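Local structure of peptidase M16 C-terminal domain-containing protein (Enterococcus faecalis, 3D3Y) at residues N32-H37 against K82-W87; N164-Q169 against I233-P238; E198-I203 against E228-I233. The protein is of unknown function but is related to M16 metallopeptidases, contains an M16 inactive-domain sequence, and probably binds a metal ion. All blocks are in the same frame, centred on the assembly; numbering follows the deposited sequence.

Contact 1 of 3, residues N32-H37 against K82-W87; sequences NTRLNH and KGNQHW
Thr33 and His86 form the antiparallel hydrogen-bonded pair of this contact: Thr33 N donates to His86 O at 3.2 Å and His86 N to Thr33 O at 2.9 Å. On the buried face shared by Asn32 and Trp87, Gln85 OE1 accepts from two donors. Trp87 NE1 reaches Gln85 OE1 at 3.0 Å in the carbonyl plane, on a lone pair, while Asn32 ND2 comes to the same Gln85 OE1 at 3.0 Å from above that plane, the two amide planes standing 76° apart. Asn32 ND2 also bonds Tyr376 of helix 368-380; Gln85 NE2 goes to Ala231 O. The two bonds at OE1, with that of NE2, probably fix the rotation of the Gln85 amide. The strands are neighbours in the six-stranded mixed sheet, 24-34 beside 85-95, and a type II' turn from Lys82 to Gln85, with Gly83 at positive phi, joins the latter to strand 74-82. Beyond the paired residues, Leu35 N still bonds Asn84 O at 2.8 Å, nearly straight at 176°. On the face that carries His86, Leu35 CD1 meets the edge of the His86 ring, 3.8 Å from His86 CD2, and the ring nitrogens are held by Arg43 and by Ser173 O. The outer side is looser: exposed Arg34 runs beside Asn84 with little more than its CG, 3.7 Å from Asn84 ND2, before its guanidinium turns to a salt bridge with Asp168, while Asn84 OD1 accepts from Gln169.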
loop_
_atom_site.group_PDB
_atom_site.type_symbol
_atom_site.label_atom_id
_atom_site.label_comp_id
_atom_site.label_asym_id
_atom_site.label_seq_id
_atom_site.Cartn_x
_atom_site.Cartn_y
_atom_site.Cartn_z
ATOM N N ASN A 32 -6.675 -10.099 6.242
ATOM C CA ASN A 32 -5.538 -10.374 5.375
ATOM C C ASN A 32 -5.897 -11.569 4.509
ATOM O O ASN A 32 -6.371 -12.586 5.033
ATOM C CB ASN A 32 -4.314 -10.660 6.257
ATOM C CG ASN A 32 -2.988 -10.704 5.477
ATOM O OD1 ASN A 32 -2.799 -11.512 4.546
ATOM N ND2 ASN A 32 -2.061 -9.841 5.874
ATOM N N THR A 33 -5.684 -11.447 3.196
ATOM C CA THR A 33 -5.942 -12.544 2.248
ATOM C C THR A 33 -4.874 -12.546 1.152
ATOM O O THR A 33 -4.181 -11.545 0.956
ATOM C CB THR A 33 -7.361 -12.438 1.617
ATOM O OG1 THR A 33 -7.731 -13.710 1.065
ATOM C CG2 THR A 33 -7.400 -11.358 0.511
ATOM N N ARG A 34 -4.736 -13.659 0.444
ATOM C CA ARG A 34 -3.888 -13.690 -0.764
ATOM C C ARG A 34 -4.398 -12.693 -1.822
ATOM O O ARG A 34 -5.605 -12.587 -2.056
ATOM C CB ARG A 34 -3.832 -15.124 -1.338
ATOM C CG ARG A 34 -2.874 -15.325 -2.523
ATOM C CD ARG A 34 -2.986 -16.766 -3.130
ATOM N NE ARG A 34 -4.211 -16.877 -3.931
ATOM C CZ ARG A 34 -4.365 -16.357 -5.155
ATOM N NH1 ARG A 34 -3.367 -15.709 -5.746
ATOM N NH2 ARG A 34 -5.518 -16.493 -5.803
ATOM N N LEU A 35 -3.488 -11.960 -2.457
ATOM C CA LEU A 35 -3.887 -11.059 -3.555
ATOM C C LEU A 35 -4.511 -11.923 -4.638
ATOM O O LEU A 35 -3.937 -12.938 -5.011
ATOM C CB LEU A 35 -2.683 -10.319 -4.099
ATOM C CG LEU A 35 -2.970 -9.262 -5.147
ATOM C CD1 LEU A 35 -3.539 -8.034 -4.465
ATOM C CD2 LEU A 35 -1.691 -8.948 -5.897
ATOM N N ASN A 36 -5.680 -11.538 -5.135
ATOM C CA ASN A 36 -6.501 -12.470 -5.953
ATOM C C ASN A 36 -7.406 -11.653 -6.868
ATOM O O ASN A 36 -8.307 -10.965 -6.413
ATOM C CB ASN A 36 -7.328 -13.365 -5.018
ATOM C CG ASN A 36 -8.177 -14.407 -5.755
ATOM O OD1 ASN A 36 -8.324 -14.375 -6.965
ATOM N ND2 ASN A 36 -8.740 -15.339 -4.996
ATOM N N HIS A 37 -7.174 -11.728 -8.172
ATOM C CA HIS A 37 -8.013 -10.969 -9.100
ATOM C C HIS A 37 -9.513 -11.218 -8.873
ATOM O O HIS A 37 -10.314 -10.355 -9.185
ATOM C CB HIS A 37 -7.627 -11.251 -10.564
ATOM C CG HIS A 37 -8.080 -12.585 -11.069
ATOM N ND1 HIS A 37 -7.328 -13.733 -10.927
ATOM C CD2 HIS A 37 -9.198 -12.950 -11.737
ATOM C CE1 HIS A 37 -7.971 -14.752 -11.473
ATOM N NE2 HIS A 37 -9.109 -14.304 -11.971
ATOM N N LYS A 82 0.058 -5.457 -0.564
ATOM C CA LYS A 82 1.430 -5.536 -0.079
ATOM C C LYS A 82 1.968 -6.867 -0.500
ATOM O O LYS A 82 1.518 -7.905 -0.002
ATOM C CB LYS A 82 1.502 -5.437 1.452
ATOM C CG LYS A 82 2.923 -5.109 2.014
ATOM C CD LYS A 82 3.120 -3.597 1.882
ATOM C CE LYS A 82 4.372 -3.103 2.516
ATOM N NZ LYS A 82 4.467 -1.663 2.112
ATOM N N GLY A 83 2.941 -6.854 -1.415
ATOM C CA GLY A 83 3.508 -8.112 -1.879
ATOM C C GLY A 83 2.396 -8.964 -2.466
ATOM O O GLY A 83 1.633 -8.493 -3.330
ATOM N N ASN A 84 2.315 -10.210 -2.018
ATOM C CA ASN A 84 1.265 -11.109 -2.452
ATOM C C ASN A 84 -0.008 -11.102 -1.582
ATOM O O ASN A 84 -0.836 -12.008 -1.688
ATOM C CB ASN A 84 1.801 -12.530 -2.557
ATOM C CG ASN A 84 1.118 -13.306 -3.649
ATOM O OD1 ASN A 84 0.974 -12.804 -4.790
ATOM N ND2 ASN A 84 0.669 -14.510 -3.331
ATOM N N GLN A 85 -0.166 -10.078 -0.740
ATOM C CA GLN A 85 -1.327 -9.962 0.179
ATOM C C GLN A 85 -2.184 -8.764 -0.193
ATOM O O GLN A 85 -1.707 -7.791 -0.792
ATOM C CB GLN A 85 -0.848 -9.816 1.629
ATOM C CG GLN A 85 -0.207 -11.072 2.183
ATOM C CD GLN A 85 0.455 -10.868 3.534
ATOM O OE1 GLN A 85 0.344 -9.805 4.148
ATOM N NE2 GLN A 85 1.156 -11.905 4.010
ATOM N N HIS A 86 -3.467 -8.851 0.130
ATOM C CA HIS A 86 -4.363 -7.720 -0.044
ATOM C C HIS A 86 -5.010 -7.531 1.337
ATOM O O HIS A 86 -5.463 -8.512 1.987
ATOM C CB HIS A 86 -5.408 -7.994 -1.159
ATOM C CG HIS A 86 -6.181 -6.774 -1.572
ATOM N ND1 HIS A 86 -7.375 -6.414 -0.987
ATOM C CD2 HIS A 86 -5.909 -5.817 -2.492
ATOM C CE1 HIS A 86 -7.813 -5.289 -1.535
ATOM N NE2 HIS A 86 -6.937 -4.905 -2.453
ATOM N N TRP A 87 -4.985 -6.289 1.810
ATOM C CA TRP A 87 -5.372 -5.968 3.174
ATOM C C TRP A 87 -6.669 -5.143 3.147
ATOM O O TRP A 87 -6.795 -4.209 2.370
ATOM C CB TRP A 87 -4.258 -5.121 3.839
ATOM C CG TRP A 87 -2.861 -5.759 3.983
ATOM C CD1 TRP A 87 -2.504 -7.079 3.788
ATOM C CD2 TRP A 87 -1.687 -5.089 4.444
ATOM N NE1 TRP A 87 -1.140 -7.247 4.067
ATOM C CE2 TRP A 87 -0.630 -6.039 4.475
ATOM C CE3 TRP A 87 -1.422 -3.757 4.844
ATOM C CZ2 TRP A 87 0.672 -5.703 4.887
ATOM C CZ3 TRP A 87 -0.105 -3.418 5.251
ATOM C CH2 TRP A 87 0.919 -4.393 5.260
#

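Contact 2 of 3, residues N164-Q169 against I233-P238; sequences NQSEDQ and IFYNQP
The backbones of 164-169 and 233-238 stay well apart, with CA atoms no nearer than 8.1 Å at Gln165 and Gln237, and no hydrogen bond joins the two segments, which meet mainly through side chains. Tyr235 reaches across to 164-169. Its CG is anti to the backbone N (chi1 170°), which turns the ring toward that segment, and Gln169 CG sits over one face, 3.7 Å from the Tyr235 ring centroid and 18° off its normal, a CH-pi contact displaced toward Tyr235 CD1 and CE1. The two side chains slide past each other in opposite directions, which brings Gln169 NE2 to 3.5 Å from Tyr235 CB. That amide is held from elsewhere, by Gly83 O and Asn84 OD1 through NE2 and by Arg312 through OE1. Both segments are loops: 164-169 follows helix 150-162, and the loop of 233-238 lies between helix 211-219 and strand 244-251 of the five-stranded sheet. In the first loop Ser166 OG accepts from Gln169 N at 3.0 Å, an ST motif at the turn carrying Gln169, while Ser166 CB lies 3.5 Å from Tyr235 OH. The phenol in turn donates to Gln237 OE1 at 2.7 Å, in the carbonyl plane and on a lone pair, and Gln237 NE2 bonds Tyr162 O, so both ends of that buried amide are satisfied. Over it stacks the exposed amide of Gln165, the planes 27° apart, with Gln165 CG 3.5 Å from Gln237 OE1. Farther out, Gln165 NE2 meets Pro238 CD at 3.2 Å.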
loop_
_atom_site.group_PDB
_atom_site.type_symbol
_atom_site.label_atom_id
_atom_site.label_comp_id
_atom_site.label_asym_id
_atom_site.label_seq_id
_atom_site.Cartn_x
_atom_site.Cartn_y
_atom_site.Cartn_z
ATOM N N ASN A 164 2.881 -9.595 -16.130
ATOM C CA ASN A 164 1.961 -10.165 -17.097
ATOM C C ASN A 164 1.819 -11.663 -16.885
ATOM O O ASN A 164 0.813 -12.244 -17.270
ATOM C CB ASN A 164 2.457 -9.869 -18.503
ATOM C CG ASN A 164 1.368 -9.984 -19.543
ATOM O OD1 ASN A 164 0.173 -9.988 -19.215
ATOM N ND2 ASN A 164 1.769 -10.064 -20.816
ATOM N N GLN A 165 2.809 -12.288 -16.247
ATOM C CA GLN A 165 2.708 -13.733 -16.009
ATOM C C GLN A 165 1.739 -14.055 -14.844
ATOM O O GLN A 165 1.346 -15.215 -14.658
ATOM C CB GLN A 165 4.085 -14.394 -15.851
ATOM C CG GLN A 165 4.988 -13.804 -14.776
ATOM C CD GLN A 165 6.351 -14.491 -14.726
ATOM O OE1 GLN A 165 7.384 -13.931 -15.162
ATOM N NE2 GLN A 165 6.361 -15.733 -14.199
ATOM N N SER A 166 1.303 -13.022 -14.116
ATOM C CA SER A 166 0.431 -13.224 -12.972
ATOM C C SER A 166 -0.897 -12.492 -13.120
ATOM O O SER A 166 -0.939 -11.240 -13.067
ATOM C CB SER A 166 1.127 -12.780 -11.678
ATOM O OG SER A 166 0.166 -12.627 -10.640
ATOM N N GLU A 167 -1.988 -13.256 -13.228
ATOM C CA GLU A 167 -3.313 -12.627 -13.311
ATOM C C GLU A 167 -3.670 -11.777 -12.068
ATOM O O GLU A 167 -4.472 -10.848 -12.157
ATOM C CB GLU A 167 -4.397 -13.652 -13.662
ATOM C CG GLU A 167 -4.973 -13.490 -15.137
ATOM C CD GLU A 167 -3.949 -13.011 -16.206
ATOM O OE1 GLU A 167 -4.277 -12.051 -16.953
ATOM O OE2 GLU A 167 -2.821 -13.574 -16.306
ATOM N N ASP A 168 -3.049 -12.077 -10.926
ATOM C CA ASP A 168 -3.323 -11.335 -9.695
ATOM C C ASP A 168 -2.522 -10.051 -9.581
ATOM O O ASP A 168 -3.052 -9.004 -9.202
ATOM C CB ASP A 168 -3.060 -12.218 -8.481
ATOM C CG ASP A 168 -3.820 -13.518 -8.529
ATOM O OD1 ASP A 168 -5.016 -13.508 -8.844
ATOM O OD2 ASP A 168 -3.216 -14.574 -8.252
ATOM N N GLN A 169 -1.229 -10.123 -9.887
ATOM C CA GLN A 169 -0.339 -8.984 -9.635
ATOM C C GLN A 169 -0.488 -7.866 -10.657
ATOM O O GLN A 169 -0.055 -6.749 -10.407
ATOM C CB GLN A 169 1.115 -9.426 -9.579
ATOM C CG GLN A 169 1.462 -10.209 -8.334
ATOM C CD GLN A 169 1.580 -9.336 -7.080
ATOM O OE1 GLN A 169 1.582 -8.117 -7.150
ATOM N NE2 GLN A 169 1.660 -9.970 -5.943
ATOM N N ILE A 233 4.017 -13.310 2.001
ATOM C CA ILE A 233 3.977 -11.873 1.785
ATOM C C ILE A 233 4.663 -11.458 0.465
ATOM O O ILE A 233 4.148 -10.600 -0.260
ATOM C CB ILE A 233 4.488 -11.039 2.992
ATOM C CG1 ILE A 233 4.368 -9.547 2.637
ATOM C CG2 ILE A 233 5.909 -11.401 3.364
ATOM C CD1 ILE A 233 3.571 -8.684 3.555
ATOM N N PHE A 234 5.806 -12.056 0.159
ATOM C CA PHE A 234 6.612 -11.577 -0.948
ATOM C C PHE A 234 6.073 -12.144 -2.249
ATOM O O PHE A 234 5.515 -13.258 -2.271
ATOM C CB PHE A 234 8.092 -11.956 -0.781
ATOM C CG PHE A 234 8.767 -11.289 0.392
ATOM C CD1 PHE A 234 8.536 -9.949 0.693
ATOM C CD2 PHE A 234 9.644 -12.008 1.192
ATOM C CE1 PHE A 234 9.175 -9.320 1.794
ATOM C CE2 PHE A 234 10.298 -11.386 2.297
ATOM C CZ PHE A 234 10.055 -10.037 2.583
ATOM N N TYR A 235 6.233 -11.382 -3.326
ATOM C CA TYR A 235 5.982 -11.932 -4.661
ATOM C C TYR A 235 7.298 -11.929 -5.434
ATOM O O TYR A 235 8.047 -10.951 -5.402
ATOM C CB TYR A 235 4.925 -11.135 -5.433
ATOM C CG TYR A 235 4.814 -11.529 -6.904
ATOM C CD1 TYR A 235 3.928 -12.542 -7.322
ATOM C CD2 TYR A 235 5.608 -10.907 -7.871
ATOM C CE1 TYR A 235 3.823 -12.910 -8.677
ATOM C CE2 TYR A 235 5.512 -11.268 -9.231
ATOM C CZ TYR A 235 4.626 -12.259 -9.621
ATOM O OH TYR A 235 4.558 -12.573 -10.964
ATOM N N ASN A 236 7.537 -13.033 -6.139
ATOM C CA ASN A 236 8.697 -13.201 -7.000
ATOM C C ASN A 236 8.275 -13.837 -8.342
ATOM O O ASN A 236 7.257 -14.541 -8.430
ATOM C CB ASN A 236 9.739 -14.082 -6.270
ATOM C CG ASN A 236 10.971 -14.341 -7.106
ATOM O OD1 ASN A 236 11.728 -13.405 -7.415
ATOM N ND2 ASN A 236 11.178 -15.615 -7.500
ATOM N N GLN A 237 9.057 -13.599 -9.383
ATOM C CA GLN A 237 8.797 -14.225 -10.685
ATOM C C GLN A 237 10.122 -14.379 -11.396
ATOM O O GLN A 237 11.073 -13.646 -11.078
ATOM C CB GLN A 237 7.865 -13.351 -11.517
ATOM C CG GLN A 237 8.347 -11.921 -11.687
ATOM C CD GLN A 237 7.439 -11.123 -12.621
ATOM O OE1 GLN A 237 6.225 -11.343 -12.667
ATOM N NE2 GLN A 237 8.029 -10.200 -13.369
ATOM N N PRO A 238 10.211 -15.326 -12.345
ATOM C CA PRO A 238 11.468 -15.459 -13.077
ATOM C C PRO A 238 11.819 -14.224 -13.903
ATOM O O PRO A 238 10.914 -13.520 -14.411
ATOM C CB PRO A 238 11.210 -16.651 -14.007
ATOM C CG PRO A 238 10.048 -17.354 -13.430
ATOM C CD PRO A 238 9.213 -16.312 -12.796
#

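Contact 3 of 3, residues E198-I203 against E228-I233; sequences EDQVDI and EGKAAI
Gln200 bends at chi2 (62°), which brings its CD to 3.3 Å from Gly229 O, and Lys230 bends at chi4 (74°), which sets NZ toward Asp202. Lys230 NZ and the carboxylate of Asp202 reach toward each other tip to tip and form a salt bridge, NZ to Asp202 OD2 2.8 Å, entering on the syn side of the oxygen and 31° out of the carboxylate plane. The other oxygen, Asp202 OD1, is bonded to His15, so both carboxylate oxygens have partners, which probably stabilises the charged form. Farther back along the Lys230 chain its aliphatic part lies against Gln200, CG to CG 3.7 Å. Gln200 CG also packs 3.5 Å from Glu228 O. Gln200 NE2 bonds Glu227 O, while a water donates to Gln200 OE1 at 3.1 Å and accepts from Ala231 N at 2.9 Å, tying the loop to the strand where the main chains do not bond directly. Tyr376 and Leu380 of helix 368-380 pack against Lys230. Loop 228-233 is thereby fastened beside strand 200-207, an inner strand of the six-stranded mixed beta-sheet, in a fold consistent with the M16 family.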
loop_
_atom_site.group_PDB
_atom_site.type_symbol
_atom_site.label_atom_id
_atom_site.label_comp_id
_atom_site.label_asym_id
_atom_site.label_seq_id
_atom_site.Cartn_x
_atom_site.Cartn_y
_atom_site.Cartn_z
ATOM N N GLU A 198 -13.093 -16.421 6.387
ATOM C CA GLU A 198 -11.826 -16.992 5.862
ATOM C C GLU A 198 -10.518 -16.190 6.086
ATOM O O GLU A 198 -9.435 -16.775 6.136
ATOM C CB GLU A 198 -11.974 -17.337 4.362
ATOM C CG GLU A 198 -13.254 -18.117 4.040
ATOM C CD GLU A 198 -13.239 -18.823 2.683
ATOM O OE1 GLU A 198 -12.468 -18.436 1.770
ATOM O OE2 GLU A 198 -14.034 -19.761 2.536
ATOM N N ASP A 199 -10.603 -14.875 6.207
ATOM C CA ASP A 199 -9.384 -14.068 6.236
ATOM C C ASP A 199 -8.682 -14.233 7.583
ATOM O O ASP A 199 -9.339 -14.462 8.612
ATOM C CB ASP A 199 -9.696 -12.574 6.030
ATOM C CG ASP A 199 -9.865 -12.159 4.546
ATOM O OD1 ASP A 199 -10.169 -12.988 3.636
ATOM O OD2 ASP A 199 -9.723 -10.925 4.302
ATOM N N GLN A 200 -7.355 -14.100 7.580
ATOM C CA GLN A 200 -6.612 -13.935 8.831
ATOM C C GLN A 200 -6.916 -12.532 9.343
ATOM O O GLN A 200 -6.896 -11.558 8.580
ATOM C CB GLN A 200 -5.108 -14.148 8.635
ATOM C CG GLN A 200 -4.732 -15.635 8.404
ATOM C CD GLN A 200 -5.384 -16.190 7.137
ATOM O OE1 GLN A 200 -5.243 -15.620 6.046
ATOM N NE2 GLN A 200 -6.104 -17.300 7.277
ATOM N N VAL A 201 -7.231 -12.427 10.628
ATOM C CA VAL A 201 -7.663 -11.148 11.185
ATOM C C VAL A 201 -6.699 -10.787 12.304
ATOM O O VAL A 201 -6.385 -11.629 13.151
ATOM C CB VAL A 201 -9.118 -11.244 11.744
ATOM C CG1 VAL A 201 -9.570 -9.889 12.328
ATOM C CG2 VAL A 201 -10.087 -11.658 10.643
ATOM N N ASP A 202 -6.210 -9.551 12.289
ATOM C CA ASP A 202 -5.367 -9.064 13.381
ATOM C C ASP A 202 -5.890 -7.704 13.828
ATOM O O ASP A 202 -6.237 -6.845 13.013
ATOM C CB ASP A 202 -3.878 -9.024 12.978
ATOM C CG ASP A 202 -3.276 -10.406 12.900
ATOM O OD1 ASP A 202 -2.814 -10.924 13.939
ATOM O OD2 ASP A 202 -3.298 -11.002 11.800
ATOM N N ILE A 203 -5.995 -7.544 15.140
ATOM C CA ILE A 203 -6.595 -6.354 15.729
ATOM C C ILE A 203 -5.523 -5.731 16.570
ATOM O O ILE A 203 -4.859 -6.427 17.383
ATOM C CB ILE A 203 -7.808 -6.716 16.607
ATOM C CG1 ILE A 203 -8.866 -7.403 15.745
ATOM C CG2 ILE A 203 -8.368 -5.454 17.282
ATOM C CD1 ILE A 203 -10.061 -7.948 16.530
ATOM N N GLU A 228 -4.705 -20.192 10.587
ATOM C CA GLU A 228 -3.782 -19.232 11.195
ATOM C C GLU A 228 -2.736 -18.682 10.196
ATOM O O GLU A 228 -2.370 -17.499 10.255
ATOM C CB GLU A 228 -3.103 -19.876 12.407
ATOM C CG GLU A 228 -2.265 -18.926 13.238
ATOM C CD GLU A 228 -3.076 -18.032 14.171
ATOM O OE1 GLU A 228 -3.991 -18.511 14.875
ATOM O OE2 GLU A 228 -2.758 -16.840 14.227
ATOM N N GLY A 229 -2.281 -19.531 9.279
ATOM C CA GLY A 229 -1.300 -19.142 8.262
ATOM C C GLY A 229 -1.787 -18.075 7.282
ATOM O O GLY A 229 -2.846 -18.204 6.676
ATOM N N LYS A 230 -1.005 -17.017 7.109
ATOM C CA LYS A 230 -1.304 -16.019 6.071
ATOM C C LYS A 230 -0.702 -16.437 4.718
ATOM O O LYS A 230 0.232 -17.237 4.672
ATOM C CB LYS A 230 -0.730 -14.662 6.481
ATOM C CG LYS A 230 -1.443 -14.035 7.690
ATOM C CD LYS A 230 -0.886 -12.657 8.003
ATOM C CE LYS A 230 -1.667 -11.973 9.110
ATOM N NZ LYS A 230 -1.383 -12.547 10.462
ATOM N N ALA A 231 -1.236 -15.896 3.631
ATOM C CA ALA A 231 -0.554 -15.932 2.323
ATOM C C ALA A 231 0.918 -15.481 2.468
ATOM O O ALA A 231 1.234 -14.635 3.321
ATOM C CB ALA A 231 -1.275 -15.018 1.323
ATOM N N ALA A 232 1.801 -16.017 1.619
ATOM C CA ALA A 232 3.189 -15.558 1.568
ATOM C C ALA A 232 3.195 -14.065 1.286
ATOM O O ALA A 232 2.425 -13.583 0.457
ATOM C CB ALA A 232 3.954 -16.295 0.522
ATOM N N ILE A 233 4.017 -13.310 2.001
ATOM C CA ILE A 233 3.977 -11.873 1.785
ATOM C C ILE A 233 4.663 -11.458 0.465
ATOM O O ILE A 233 4.148 -10.600 -0.260
ATOM C CB ILE A 233 4.488 -11.039 2.992
ATOM C CG1 ILE A 233 4.368 -9.547 2.637
ATOM C CG2 ILE A 233 5.909 -11.401 3.364
ATOM C CD1 ILE A 233 3.571 -8.684 3.555
HETATM O O HOH W 1 -3.500 -14.115 4.033
#

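The three contacts lie along the path from the six-stranded sheet toward the second, five-stranded one. Contacts 1 and 3 share the first sheet, where strands 24-34 and 200-207 are neighbours; their centres are about 10 Å apart and Asn32 N probably bonds Gln200 O. Contact 2 lies about 11 Å from contact 1 and about 19 Å from contact 3, centre to centre. Along the chain contact 1 closes first, and contact 3 is nested inside the loop closed by contact 2, with Ile233 common to both. The salt bridge of Arg34 with Asp168 links contacts 1 and 2. Residues 228-238 take part in contacts 2 and 3 and touch contact 1 through a probable bond of Asn84 N to Ile233 O.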